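PDB 3JV1: P22 protein, which probably serves in the mitochondrion as an accessory factor for RNA editing of the cytochrome oxidase subunit II transcript, and belongs to the Mam33 family. Local coordinates for residues E54-Q59 with S146-N151; D75-N80 with K108-T113. All coordinates share one frame; numbering follows the deposited sequence.

Overall arrangement
The two contacts illustrate how an antiparallel sheet can be covered by different chemistry on its two faces. Strands 54-63 and 72-80 are neighbours in that sheet, joined by backbone bonds such as L77 N to I57 O. Contact 1 sets residues 54-59 against the loop between helices 135-146 and 152-181; it is buried, and a salt bridge dominates it. Contact 2 sets residues 75-80 against the short helix 107-111; it is partly buried and wholly apolar between side chains. Their centres lie about 12 Å apart, and I57 CD1 also packs on L111 CD2. The second subunit reaches both, through a salt bridge to R148 in contact 1 and packing on V78 and N80 in contact 2.

Contact 1 of 2, residues E54-Q59 with S146-N151; sequences EEIILQ and SARGVN
R148 grips E54 side-on, through NE and NH2, with one nitrogen to each carboxylate oxygen. The NE to OE1 bond of this pair is short, at 2.7 Å, and bent to 149°, whereas NH2 of R148 reaches OE2 of E54 over 3.2 Å but almost straight. Both oxygens are met on their syn sides, although the carboxylate and guanidinium planes are turned 42° apart, so the fork is twisted. R148 runs extended from CG to NE and crosses the E54 side chain at about a right angle. I56 lies across the same arm, its CD1 4.0 Å from CD of R148, and a looser apolar touch follows between CG2 of I56 and CG2 of V150 at 4.4 Å. The loop that presents R148 and V150 is a Schellman motif ending helix 135-146, with G149 at positive phi as its C-prime residue. Y144 holds R148 further, its carbonyl taking NH1 and its ring making a cation-pi contact, while D4 of the second subunit forms a salt bridge with NH2. Two carboxylates, E54 and D4 of the second subunit, thus share one arginine, which probably stabilises its positive charge and ties sheet and loop to the subunit interface.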
ATOM      1  N   GLU A  54      23.278 -21.809  -3.292  1.00 34.69           N
ATOM      2  CA  GLU A  54      22.318 -20.729  -3.129  1.00 33.78           C
ATOM      3  C   GLU A  54      21.787 -20.211  -4.451  1.00 32.31           C
ATOM      4  O   GLU A  54      22.388 -20.408  -5.504  1.00 32.02           O
ATOM      5  CB  GLU A  54      22.926 -19.548  -2.363  1.00 35.06           C
ATOM      6  CG  GLU A  54      24.371 -19.710  -1.928  1.00 37.08           C
ATOM      7  CD  GLU A  54      24.901 -18.482  -1.210  1.00 35.05           C
ATOM      8  OE1 GLU A  54      24.838 -17.378  -1.781  1.00 36.24           O
ATOM      9  OE2 GLU A  54      25.388 -18.615  -0.073  1.00 38.60           O
ATOM     10  N   GLU A  55      20.637 -19.560  -4.388  1.00 32.71           N
ATOM     11  CA  GLU A  55      20.067 -18.949  -5.574  1.00 32.44           C
ATOM     12  C   GLU A  55      19.967 -17.479  -5.208  1.00 32.58           C
ATOM     13  O   GLU A  55      19.606 -17.144  -4.083  1.00 30.95           O
ATOM     14  CB  GLU A  55      18.681 -19.498  -5.896  1.00 33.66           C
ATOM     15  CG  GLU A  55      18.113 -18.878  -7.177  1.00 35.86           C
ATOM     16  CD  GLU A  55      16.740 -19.387  -7.514  1.00 38.10           C
ATOM     17  OE1 GLU A  55      15.870 -19.367  -6.623  1.00 43.20           O
ATOM     18  OE2 GLU A  55      16.524 -19.801  -8.671  1.00 41.60           O
ATOM     19  N   ILE A  56      20.329 -16.608  -6.141  1.00 32.53           N
ATOM     20  CA  ILE A  56      20.276 -15.177  -5.898  1.00 32.67           C
ATOM     21  C   ILE A  56      19.148 -14.653  -6.778  1.00 33.21           C
ATOM     22  O   ILE A  56      19.143 -14.888  -7.985  1.00 32.20           O
ATOM     23  CB  ILE A  56      21.598 -14.489  -6.303  1.00 32.76           C
ATOM     24  CG1 ILE A  56      22.804 -15.317  -5.822  1.00 33.41           C
ATOM     25  CG2 ILE A  56      21.631 -13.069  -5.743  1.00 33.59           C
ATOM     26  CD1 ILE A  56      22.875 -15.551  -4.332  1.00 31.08           C
ATOM     27  N   ILE A  57      18.194 -13.954  -6.172  1.00 32.07           N
ATOM     28  CA  ILE A  57      17.054 -13.437  -6.915  1.00 33.85           C
ATOM     29  C   ILE A  57      16.936 -11.926  -6.790  1.00 35.79           C
ATOM     30  O   ILE A  57      16.993 -11.375  -5.685  1.00 34.62           O
ATOM     31  CB  ILE A  57      15.752 -14.073  -6.417  1.00 35.75           C
ATOM     32  CG1 ILE A  57      15.830 -15.590  -6.589  1.00 38.54           C
ATOM     33  CG2 ILE A  57      14.566 -13.496  -7.168  1.00 36.74           C
ATOM     34  CD1 ILE A  57      14.645 -16.337  -6.024  1.00 41.66           C
ATOM     35  N   LEU A  58      16.789 -11.271  -7.939  1.00 33.91           N
ATOM     36  CA  LEU A  58      16.647  -9.824  -8.018  1.00 36.30           C
ATOM     37  C   LEU A  58      15.239  -9.520  -8.502  1.00 34.94           C
ATOM     38  O   LEU A  58      14.877  -9.902  -9.610  1.00 34.31           O
ATOM     39  CB  LEU A  58      17.648  -9.246  -9.021  1.00 38.74           C
ATOM     40  CG  LEU A  58      19.053  -8.812  -8.607  1.00 43.49           C
ATOM     41  CD1 LEU A  58      19.026  -7.353  -8.187  1.00 45.14           C
ATOM     42  CD2 LEU A  58      19.588  -9.715  -7.503  1.00 44.88           C
ATOM     43  N   GLN A  59      14.454  -8.832  -7.682  1.00 33.57           N
ATOM     44  CA  GLN A  59      13.080  -8.484  -8.051  1.00 33.56           C
ATOM     45  C   GLN A  59      12.886  -6.978  -7.941  1.00 32.25           C
ATOM     46  O   GLN A  59      12.972  -6.433  -6.837  1.00 30.62           O
ATOM     47  CB  GLN A  59      12.068  -9.149  -7.106  1.00 34.36           C
ATOM     48  CG  GLN A  59      12.334 -10.597  -6.769  1.00 39.82           C
ATOM     49  CD  GLN A  59      11.348 -11.143  -5.747  1.00 42.38           C
ATOM     50  OE1 GLN A  59      11.129 -10.538  -4.697  1.00 44.87           O
ATOM     51  NE2 GLN A  59      10.757 -12.294  -6.048  1.00 43.81           N
ATOM     52  N   SER A 146      28.789  -8.257  -3.079  1.00 30.09           N
ATOM     53  CA  SER A 146      29.717  -8.113  -4.184  1.00 34.34           C
ATOM     54  C   SER A 146      30.298  -9.463  -4.622  1.00 33.57           C
ATOM     55  O   SER A 146      30.476  -9.704  -5.808  1.00 34.36           O
ATOM     56  CB  SER A 146      30.843  -7.156  -3.804  1.00 35.49           C
ATOM     57  OG  SER A 146      31.583  -6.803  -4.956  1.00 42.89           O
ATOM     58  N   ALA A 147      30.586 -10.343  -3.672  1.00 33.09           N
ATOM     59  CA  ALA A 147      31.132 -11.657  -4.005  1.00 34.52           C
ATOM     60  C   ALA A 147      30.128 -12.476  -4.812  1.00 35.23           C
ATOM     61  O   ALA A 147      30.490 -13.468  -5.446  1.00 33.30           O
ATOM     62  CB  ALA A 147      31.514 -12.412  -2.737  1.00 34.84           C
ATOM     63  N   ARG A 148      28.865 -12.060  -4.783  1.00 34.38           N
ATOM     64  CA  ARG A 148      27.826 -12.760  -5.515  1.00 33.45           C
ATOM     65  C   ARG A 148      27.406 -12.028  -6.793  1.00 34.54           C
ATOM     66  O   ARG A 148      26.388 -12.356  -7.401  1.00 36.92           O
ATOM     67  CB  ARG A 148      26.623 -12.997  -4.592  1.00 33.65           C
ATOM     68  CG  ARG A 148      26.961 -13.957  -3.454  1.00 31.21           C
ATOM     69  CD  ARG A 148      25.937 -13.975  -2.325  1.00 30.37           C
ATOM     70  NE  ARG A 148      26.240 -15.077  -1.417  1.00 31.48           N
ATOM     71  CZ  ARG A 148      27.384 -15.192  -0.747  1.00 32.72           C
ATOM     72  NH1 ARG A 148      28.322 -14.263  -0.868  1.00 30.07           N
ATOM     73  NH2 ARG A 148      27.619 -16.265  -0.010  1.00 31.44           N
ATOM     74  N   GLY A 149      28.193 -11.042  -7.206  1.00 34.03           N
ATOM     75  CA  GLY A 149      27.865 -10.315  -8.423  1.00 34.84           C
ATOM     76  C   GLY A 149      26.951  -9.115  -8.264  1.00 35.53           C
ATOM     77  O   GLY A 149      26.691  -8.403  -9.233  1.00 37.33           O
ATOM     78  N   VAL A 150      26.452  -8.878  -7.056  1.00 36.55           N
ATOM     79  CA  VAL A 150      25.580  -7.730  -6.830  1.00 37.10           C
ATOM     80  C   VAL A 150      26.497  -6.554  -6.553  1.00 38.42           C
ATOM     81  O   VAL A 150      26.784  -6.214  -5.403  1.00 36.90           O
ATOM     82  CB  VAL A 150      24.638  -7.966  -5.640  1.00 36.63           C
ATOM     83  CG1 VAL A 150      23.644  -6.827  -5.537  1.00 36.07           C
ATOM     84  CG2 VAL A 150      23.912  -9.296  -5.818  1.00 36.99           C
ATOM     85  N   ASN A 151      26.957  -5.946  -7.641  1.00 40.38           N
ATOM     86  CA  ASN A 151      27.890  -4.836  -7.591  1.00 42.75           C
ATOM     87  C   ASN A 151      27.450  -3.698  -8.509  1.00 43.58           C
ATOM     88  O   ASN A 151      26.326  -3.699  -9.011  1.00 44.28           O
ATOM     89  CB  ASN A 151      29.272  -5.357  -7.995  1.00 42.58           C
ATOM     90  CG  ASN A 151      29.210  -6.277  -9.206  1.00 44.73           C
ATOM     91  OD1 ASN A 151      30.040  -7.174  -9.370  1.00 47.33           O
ATOM     92  ND2 ASN A 151      28.226  -6.052 -10.063  1.00 43.96           N
TER

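Contact 2 of 2, residues D75-N80 with K108-T113; sequences DVLVVN and KLALDT
Strand residues 75-80 face the last turn of helix 107-111, with L77 and A110 the nearest pair at 8.2 Å between CA atoms, and no hydrogen bond joins the two segments. L77 and V79, two apart on the strand, both turn toward the helix. The CD2 branch of L77 does the touching: it comes within 3.5 Å of the carbonyl O of A110, and lies 4.3 Å from CB of the same residue. V79 uses CG2, which sits beside the backbone N and anti to the carbonyl carbon, to meet CD2 of L111 at 3.9 Å. L111 itself starts out to the flank, but its end comes nearer the strand: with CD1 taking the extended position (chi2 174°), CD2 is the branch that meets V79 and, at 4.4 Å, CD2 of L77. On the sheet, V86 lies against L77 and A84 against both V79 and A110, so strand 83-92 continues the apolar bed. The helix end is held in a different way: K121 NZ bonds to the carbonyls of L109 and D112. Methyl packing therefore seats the helix on the sheet without directional bonds, while K121 draws together the carbonyl groups at the helix's C-terminal end, that of A110 only weakly.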
ATOM      1  N   ASP A  75      14.492  -5.842  -4.449  1.00 29.86           N
ATOM      2  CA  ASP A  75      14.837  -6.736  -3.362  1.00 29.33           C
ATOM      3  C   ASP A  75      15.836  -7.735  -3.913  1.00 30.66           C
ATOM      4  O   ASP A  75      15.710  -8.193  -5.050  1.00 31.60           O
ATOM      5  CB  ASP A  75      13.624  -7.526  -2.871  1.00 29.28           C
ATOM      6  CG  ASP A  75      12.714  -6.720  -1.974  1.00 33.30           C
ATOM      7  OD1 ASP A  75      13.120  -5.639  -1.504  1.00 31.23           O
ATOM      8  OD2 ASP A  75      11.587  -7.189  -1.730  1.00 35.90           O
ATOM      9  N   VAL A  76      16.826  -8.069  -3.104  1.00 29.60           N
ATOM     10  CA  VAL A  76      17.811  -9.051  -3.491  1.00 30.94           C
ATOM     11  C   VAL A  76      17.691 -10.167  -2.466  1.00 30.79           C
ATOM     12  O   VAL A  76      17.909  -9.953  -1.275  1.00 30.01           O
ATOM     13  CB  VAL A  76      19.231  -8.467  -3.474  1.00 31.07           C
ATOM     14  CG1 VAL A  76      20.266  -9.589  -3.521  1.00 32.84           C
ATOM     15  CG2 VAL A  76      19.412  -7.556  -4.679  1.00 33.92           C
ATOM     16  N   LEU A  77      17.310 -11.352  -2.922  1.00 30.06           N
ATOM     17  CA  LEU A  77      17.185 -12.480  -2.009  1.00 30.93           C
ATOM     18  C   LEU A  77      18.296 -13.497  -2.228  1.00 32.56           C
ATOM     19  O   LEU A  77      18.657 -13.807  -3.365  1.00 32.45           O
ATOM     20  CB  LEU A  77      15.834 -13.178  -2.180  1.00 31.08           C
ATOM     21  CG  LEU A  77      14.549 -12.386  -1.907  1.00 32.67           C
ATOM     22  CD1 LEU A  77      14.182 -11.546  -3.120  1.00 31.49           C
ATOM     23  CD2 LEU A  77      13.425 -13.360  -1.589  1.00 36.71           C
ATOM     24  N   VAL A  78      18.850 -13.993  -1.128  1.00 31.61           N
ATOM     25  CA  VAL A  78      19.884 -15.013  -1.179  1.00 30.49           C
ATOM     26  C   VAL A  78      19.236 -16.168  -0.440  1.00 30.54           C
ATOM     27  O   VAL A  78      19.036 -16.109   0.771  1.00 31.35           O
ATOM     28  CB  VAL A  78      21.178 -14.559  -0.476  1.00 30.43           C
ATOM     29  CG1 VAL A  78      22.214 -15.685  -0.521  1.00 30.13           C
ATOM     30  CG2 VAL A  78      21.725 -13.311  -1.169  1.00 25.94           C
ATOM     31  N   VAL A  79      18.879 -17.205  -1.193  1.00 31.71           N
ATOM     32  CA  VAL A  79      18.183 -18.361  -0.650  1.00 32.45           C
ATOM     33  C   VAL A  79      19.040 -19.610  -0.580  1.00 32.56           C
ATOM     34  O   VAL A  79      19.689 -19.993  -1.549  1.00 31.33           O
ATOM     35  CB  VAL A  79      16.923 -18.665  -1.497  1.00 33.55           C
ATOM     36  CG1 VAL A  79      16.033 -19.679  -0.785  1.00 30.04           C
ATOM     37  CG2 VAL A  79      16.165 -17.372  -1.769  1.00 30.80           C
ATOM     38  N   ASN A  80      19.009 -20.259   0.575  1.00 35.60           N
ATOM     39  CA  ASN A  80      19.792 -21.465   0.799  1.00 35.69           C
ATOM     40  C   ASN A  80      19.233 -22.212   2.007  1.00 36.41           C
ATOM     41  O   ASN A  80      18.918 -21.608   3.035  1.00 35.60           O
ATOM     42  CB  ASN A  80      21.259 -21.080   1.033  1.00 35.29           C
ATOM     43  CG  ASN A  80      22.196 -22.269   0.979  1.00 37.87           C
ATOM     44  OD1 ASN A  80      21.907 -23.265   0.325  1.00 39.57           O
ATOM     45  ND2 ASN A  80      23.339 -22.160   1.649  1.00 38.51           N
ATOM     46  N   LYS A 108      10.290 -20.198   1.787  1.00 39.28           N
ATOM     47  CA  LYS A 108       9.176 -20.368   0.871  1.00 40.88           C
ATOM     48  C   LYS A 108       8.310 -19.114   0.902  1.00 38.52           C
ATOM     49  O   LYS A 108       7.860 -18.632  -0.135  1.00 37.55           O
ATOM     50  CB  LYS A 108       8.360 -21.598   1.272  1.00 44.20           C
ATOM     51  CG  LYS A 108       7.201 -21.920   0.353  1.00 49.33           C
ATOM     52  CD  LYS A 108       6.518 -23.209   0.797  1.00 53.84           C
ATOM     53  CE  LYS A 108       7.498 -24.377   0.778  1.00 56.74           C
ATOM     54  NZ  LYS A 108       6.893 -25.658   1.249  1.00 57.55           N
ATOM     55  N   LEU A 109       8.075 -18.585   2.096  1.00 37.08           N
ATOM     56  CA  LEU A 109       7.285 -17.371   2.222  1.00 35.45           C
ATOM     57  C   LEU A 109       8.066 -16.217   1.603  1.00 33.76           C
ATOM     58  O   LEU A 109       7.501 -15.361   0.932  1.00 30.59           O
ATOM     59  CB  LEU A 109       6.990 -17.073   3.690  1.00 37.75           C
ATOM     60  CG  LEU A 109       6.245 -15.768   3.987  1.00 38.91           C
ATOM     61  CD1 LEU A 109       4.898 -15.737   3.279  1.00 37.00           C
ATOM     62  CD2 LEU A 109       6.059 -15.650   5.493  1.00 41.70           C
ATOM     63  N   ALA A 110       9.376 -16.207   1.826  1.00 33.48           N
ATOM     64  CA  ALA A 110      10.227 -15.159   1.284  1.00 36.08           C
ATOM     65  C   ALA A 110      10.131 -15.098  -0.242  1.00 36.69           C
ATOM     66  O   ALA A 110      10.115 -14.017  -0.826  1.00 37.51           O
ATOM     67  CB  ALA A 110      11.671 -15.392   1.710  1.00 37.74           C
ATOM     68  N   LEU A 111      10.062 -16.262  -0.878  1.00 36.63           N
ATOM     69  CA  LEU A 111       9.975 -16.342  -2.335  1.00 38.55           C
ATOM     70  C   LEU A 111       8.575 -16.044  -2.872  1.00 38.75           C
ATOM     71  O   LEU A 111       8.417 -15.592  -4.005  1.00 38.69           O
ATOM     72  CB  LEU A 111      10.400 -17.736  -2.805  1.00 38.25           C
ATOM     73  CG  LEU A 111      11.875 -18.090  -2.649  1.00 40.74           C
ATOM     74  CD1 LEU A 111      12.086 -19.544  -3.010  1.00 42.95           C
ATOM     75  CD2 LEU A 111      12.710 -17.195  -3.538  1.00 41.55           C
ATOM     76  N   ASP A 112       7.562 -16.314  -2.058  1.00 38.17           N
ATOM     77  CA  ASP A 112       6.182 -16.088  -2.453  1.00 37.35           C
ATOM     78  C   ASP A 112       5.962 -14.605  -2.721  1.00 39.48           C
ATOM     79  O   ASP A 112       6.209 -13.769  -1.855  1.00 39.92           O
ATOM     80  CB  ASP A 112       5.247 -16.553  -1.341  1.00 37.69           C
ATOM     81  CG  ASP A 112       3.814 -16.697  -1.804  1.00 36.45           C
ATOM     82  OD1 ASP A 112       3.407 -15.965  -2.730  1.00 34.93           O
ATOM     83  OD2 ASP A 112       3.092 -17.537  -1.225  1.00 36.68           O
ATOM     84  N   THR A 113       5.495 -14.275  -3.918  1.00 39.04           N
ATOM     85  CA  THR A 113       5.259 -12.880  -4.257  1.00 41.29           C
ATOM     86  C   THR A 113       3.775 -12.499  -4.321  1.00 39.90           C
ATOM     87  O   THR A 113       3.440 -11.427  -4.803  1.00 41.28           O
ATOM     88  CB  THR A 113       5.917 -12.518  -5.605  1.00 42.53           C
ATOM     89  OG1 THR A 113       5.475 -13.432  -6.614  1.00 45.75           O
ATOM     90  CG2 THR A 113       7.435 -12.586  -5.494  1.00 45.67           C
TER